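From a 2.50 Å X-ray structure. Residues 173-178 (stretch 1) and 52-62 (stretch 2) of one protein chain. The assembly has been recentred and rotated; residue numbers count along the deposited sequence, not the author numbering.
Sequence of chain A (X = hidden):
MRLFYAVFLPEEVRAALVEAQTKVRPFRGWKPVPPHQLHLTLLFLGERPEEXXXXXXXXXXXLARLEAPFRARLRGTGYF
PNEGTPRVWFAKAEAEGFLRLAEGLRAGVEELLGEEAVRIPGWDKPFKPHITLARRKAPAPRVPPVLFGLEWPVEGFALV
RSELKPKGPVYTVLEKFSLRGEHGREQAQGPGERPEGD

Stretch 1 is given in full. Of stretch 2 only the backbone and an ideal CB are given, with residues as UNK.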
# COMPACT_ATOMS: atom_id res chain seq x y z
N VAL A 173 4.75 11.47 -5.49
CA VAL A 173 3.35 11.32 -5.87
C VAL A 173 3.11 11.98 -7.23
O VAL A 173 3.16 13.19 -7.31
CB VAL A 173 2.43 12.05 -4.83
CG1 VAL A 173 0.93 12.07 -5.36
CG2 VAL A 173 2.58 11.41 -3.47
N LEU A 174 2.84 11.21 -8.29
CA LEU A 174 2.61 11.81 -9.59
C LEU A 174 1.26 12.38 -9.58
O LEU A 174 1.03 13.35 -10.21
CB LEU A 174 2.70 10.82 -10.70
CG LEU A 174 4.04 10.09 -10.63
CD1 LEU A 174 4.23 9.25 -11.89
CD2 LEU A 174 5.17 11.13 -10.49
N GLU A 175 0.34 11.74 -8.89
CA GLU A 175 -0.99 12.28 -8.81
C GLU A 175 -1.87 11.70 -7.74
O GLU A 175 -1.71 10.56 -7.40
CB GLU A 175 -1.74 12.21 -10.14
CG GLU A 175 -2.00 13.68 -10.53
CD GLU A 175 -3.29 13.88 -11.22
OE1 GLU A 175 -3.37 13.47 -12.39
OE2 GLU A 175 -4.21 14.44 -10.61
N LYS A 176 -2.75 12.55 -7.20
CA LYS A 176 -3.72 12.18 -6.19
C LYS A 176 -5.08 12.17 -6.90
O LYS A 176 -5.30 12.91 -7.84
CB LYS A 176 -3.71 13.20 -5.07
CG LYS A 176 -2.49 13.16 -4.23
CD LYS A 176 -2.51 14.28 -3.21
CE LYS A 176 -1.83 13.83 -1.86
NZ LYS A 176 -0.80 14.80 -1.27
N PHE A 177 -5.99 11.30 -6.46
CA PHE A 177 -7.32 11.17 -7.08
C PHE A 177 -8.37 11.18 -5.97
O PHE A 177 -8.20 10.57 -4.91
CB PHE A 177 -7.42 9.85 -7.89
CG PHE A 177 -6.29 9.62 -8.89
CD1 PHE A 177 -5.18 8.83 -8.55
CD2 PHE A 177 -6.37 10.12 -10.18
CE1 PHE A 177 -4.20 8.54 -9.47
CE2 PHE A 177 -5.39 9.84 -11.13
CZ PHE A 177 -4.30 9.05 -10.78
N SER A 178 -9.46 11.90 -6.17
CA SER A 178 -10.45 11.94 -5.12
C SER A 178 -11.65 11.04 -5.36
O SER A 178 -12.23 11.06 -6.42
CB SER A 178 -10.89 13.41 -4.92
OG SER A 178 -9.75 14.18 -4.57
N UNK A 52 3.63 4.94 -20.73
CA UNK A 52 2.38 4.49 -20.13
C UNK A 52 1.78 5.42 -19.04
O UNK A 52 0.64 5.20 -18.59
CB UNK A 52 2.61 3.10 -19.52
N UNK A 53 2.54 6.41 -18.59
CA UNK A 53 2.05 7.35 -17.57
C UNK A 53 0.61 7.83 -17.72
O UNK A 53 -0.20 7.73 -16.80
CB UNK A 53 2.96 8.58 -17.56
N UNK A 54 0.30 8.39 -18.88
CA UNK A 54 -1.04 8.90 -19.16
C UNK A 54 -2.13 7.87 -18.88
O UNK A 54 -3.23 8.22 -18.40
CB UNK A 54 -1.13 9.36 -20.62
N UNK A 55 -1.86 6.63 -19.27
CA UNK A 55 -2.79 5.51 -19.08
C UNK A 55 -2.95 5.22 -17.62
O UNK A 55 -4.05 5.08 -17.15
CB UNK A 55 -2.31 4.26 -19.81
N UNK A 56 -1.87 5.14 -16.87
CA UNK A 56 -2.08 4.96 -15.44
C UNK A 56 -2.83 6.18 -14.80
O UNK A 56 -3.65 6.02 -13.88
CB UNK A 56 -0.73 4.75 -14.76
N UNK A 57 -2.57 7.38 -15.31
CA UNK A 57 -3.24 8.59 -14.83
C UNK A 57 -4.71 8.54 -15.17
O UNK A 57 -5.57 8.81 -14.30
CB UNK A 57 -2.60 9.85 -15.43
N UNK A 58 -5.02 8.16 -16.40
CA UNK A 58 -6.41 8.12 -16.82
C UNK A 58 -7.19 7.03 -16.04
O UNK A 58 -8.36 7.20 -15.59
CB UNK A 58 -6.49 7.87 -18.33
N UNK A 59 -6.51 5.91 -15.85
CA UNK A 59 -7.08 4.84 -15.11
C UNK A 59 -7.43 5.35 -13.71
O UNK A 59 -8.52 5.06 -13.18
CB UNK A 59 -6.12 3.65 -15.06
N UNK A 60 -6.55 6.14 -13.12
CA UNK A 60 -6.83 6.65 -11.78
C UNK A 60 -8.07 7.56 -11.78
O UNK A 60 -8.99 7.42 -10.94
CB UNK A 60 -5.62 7.41 -11.24
N UNK A 61 -8.10 8.51 -12.74
CA UNK A 61 -9.25 9.41 -12.79
C UNK A 61 -10.52 8.61 -13.02
O UNK A 61 -11.54 8.89 -12.41
CB UNK A 61 -9.07 10.46 -13.89
N UNK A 62 -10.47 7.62 -13.90
CA UNK A 62 -11.69 6.81 -14.15
C UNK A 62 -12.21 6.12 -12.88
O UNK A 62 -13.37 6.26 -12.49
CB UNK A 62 -11.40 5.75 -15.22

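Stretch 2 is largely a helix that runs at 21° to strand 175-178, its axis 8.4 Å away at the closest. In stretch 1, Leu-174, Glu-175 and Phe-177 direct CA-to-CB toward the helix, while Lys-176 points away, so the helix meets apolar carbon, one carboxylate and one aromatic ring.

Position 52 lies out of reach of stretch 1, which therefore sets no preference; it is Glu-52, whose carboxylate turns to the helix's own next turn.

At position 53 CA-to-CB points sideways, and nothing of stretch 1 lies within 5.5 Å of the ideal CB. A long side chain could still reach the apolar end of Leu-174, so leucine, isoleucine or methionine would suit. It is Leu-53: its CD1 comes to 4.3 Å from CD1 of Leu-174, a modest apolar contact.

Positions 54 and 55 are out of reach, and many residues would serve. Near the beginning of a helix proline is well tolerated, because the first turn's amides need no acceptor within the helix; here is Pro-54, followed by Asp-55.

Position 56 points sideways and its ideal CB has no neighbour in stretch 1, so the strand decides little. The residue is Tyr-56, whose ring leads away, its OH donating a hydrogen bond of 2.6 Å to OE1 of Glu-52; its contact with stretch 1 is through the backbone, O lying 4.4 Å from CZ of Phe-177.

Position 57 is more constrained. CA-to-CB points sideways, but the ideal CB lies 4.8 Å from OE1 of Glu-175 and 5.0 Å from CZ of Phe-177. A medium-sized apolar chain such as leucine or methionine could pack on the phenyl ring and the aliphatic part of the glutamate; a long basic chain might instead seek the carboxylate. The deposited Leu-57 takes the apolar course, placing CD2 3.7 Å from CB of Glu-175 and 4.2 Å from CZ of Phe-177.

Position 58 points away and position 59 sideways, neither ideal CB finding a partner in stretch 1. They are Ala-58, small and favourable to helix, and Leu-59, which makes no contact here.

Position 60 is the most decisive. Its ideal CB would lie 2.2 Å from CZ of Phe-177, a clash, so glycine alone fits this arrangement. With no side chain in the way, CA of Gly-60 sits over the face of the Phe-177 ring, 3.7 Å from its centroid, in a CH-pi contact.

At position 61 CA-to-CB points away, yet the ideal CB is 4.6 Å from CD2 of Phe-177, and the carboxylate of Glu-175 lies within reach of a longer chain. Histidine, arginine, lysine or glutamine could turn back to it. The residue is His-61, with chi1 in m. Its ring receives the edge of Phe-177 on its face, centroids 4.9 Å apart and planes at 79°, while its own edge brings NE2 to 3.2 Å from OE1 of Glu-175.

Position 62 points away, with nothing of stretch 1 near its ideal CB, so stretch 1 sets no preference; it is Arg-62.

Stretch 2 52-62: ELPDYLALGHR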
# COMPACT_ATOMS: atom_id res chain seq x y z
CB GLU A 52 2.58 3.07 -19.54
CG GLU A 52 2.67 1.92 -20.52
CD GLU A 52 3.26 0.59 -19.89
OE1 GLU A 52 3.19 0.36 -18.63
OE2 GLU A 52 3.78 -0.22 -20.70
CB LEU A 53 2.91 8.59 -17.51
CG LEU A 53 3.92 8.70 -16.40
CD1 LEU A 53 4.09 7.34 -15.77
CD2 LEU A 53 5.26 9.22 -16.95
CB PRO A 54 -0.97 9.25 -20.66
CG PRO A 54 0.46 9.53 -20.87
CD PRO A 54 1.16 8.47 -20.07
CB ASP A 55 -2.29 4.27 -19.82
CG ASP A 55 -2.22 4.49 -21.32
OD1 ASP A 55 -3.30 4.75 -21.89
OD2 ASP A 55 -1.14 4.43 -21.92
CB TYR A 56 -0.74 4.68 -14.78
CG TYR A 56 -0.17 3.38 -15.34
CD1 TYR A 56 1.13 3.32 -15.89
CD2 TYR A 56 -0.94 2.22 -15.32
CE1 TYR A 56 1.63 2.17 -16.40
CE2 TYR A 56 -0.46 1.06 -15.82
CZ TYR A 56 0.82 1.01 -16.37
OH TYR A 56 1.32 -0.20 -16.85
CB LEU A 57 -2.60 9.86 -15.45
CG LEU A 57 -1.19 10.18 -14.87
CD1 LEU A 57 -0.50 11.32 -15.64
CD2 LEU A 57 -1.29 10.56 -13.37
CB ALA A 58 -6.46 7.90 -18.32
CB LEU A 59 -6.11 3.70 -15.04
CG LEU A 59 -6.64 2.48 -14.28
CD1 LEU A 59 -8.08 2.17 -14.68
CD2 LEU A 59 -5.75 1.30 -14.60
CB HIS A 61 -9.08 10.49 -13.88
CG HIS A 61 -7.86 11.35 -13.73
ND1 HIS A 61 -7.70 12.26 -12.71
CD2 HIS A 61 -6.75 11.45 -14.50
CE1 HIS A 61 -6.55 12.89 -12.86
NE2 HIS A 61 -5.96 12.41 -13.94
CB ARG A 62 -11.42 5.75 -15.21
CG ARG A 62 -12.01 6.09 -16.50
CD ARG A 62 -11.49 5.15 -17.58
NE ARG A 62 -12.26 3.92 -17.62
CZ ARG A 62 -11.76 2.73 -17.92
NH1 ARG A 62 -10.45 2.60 -18.21
NH2 ARG A 62 -12.57 1.66 -17.95
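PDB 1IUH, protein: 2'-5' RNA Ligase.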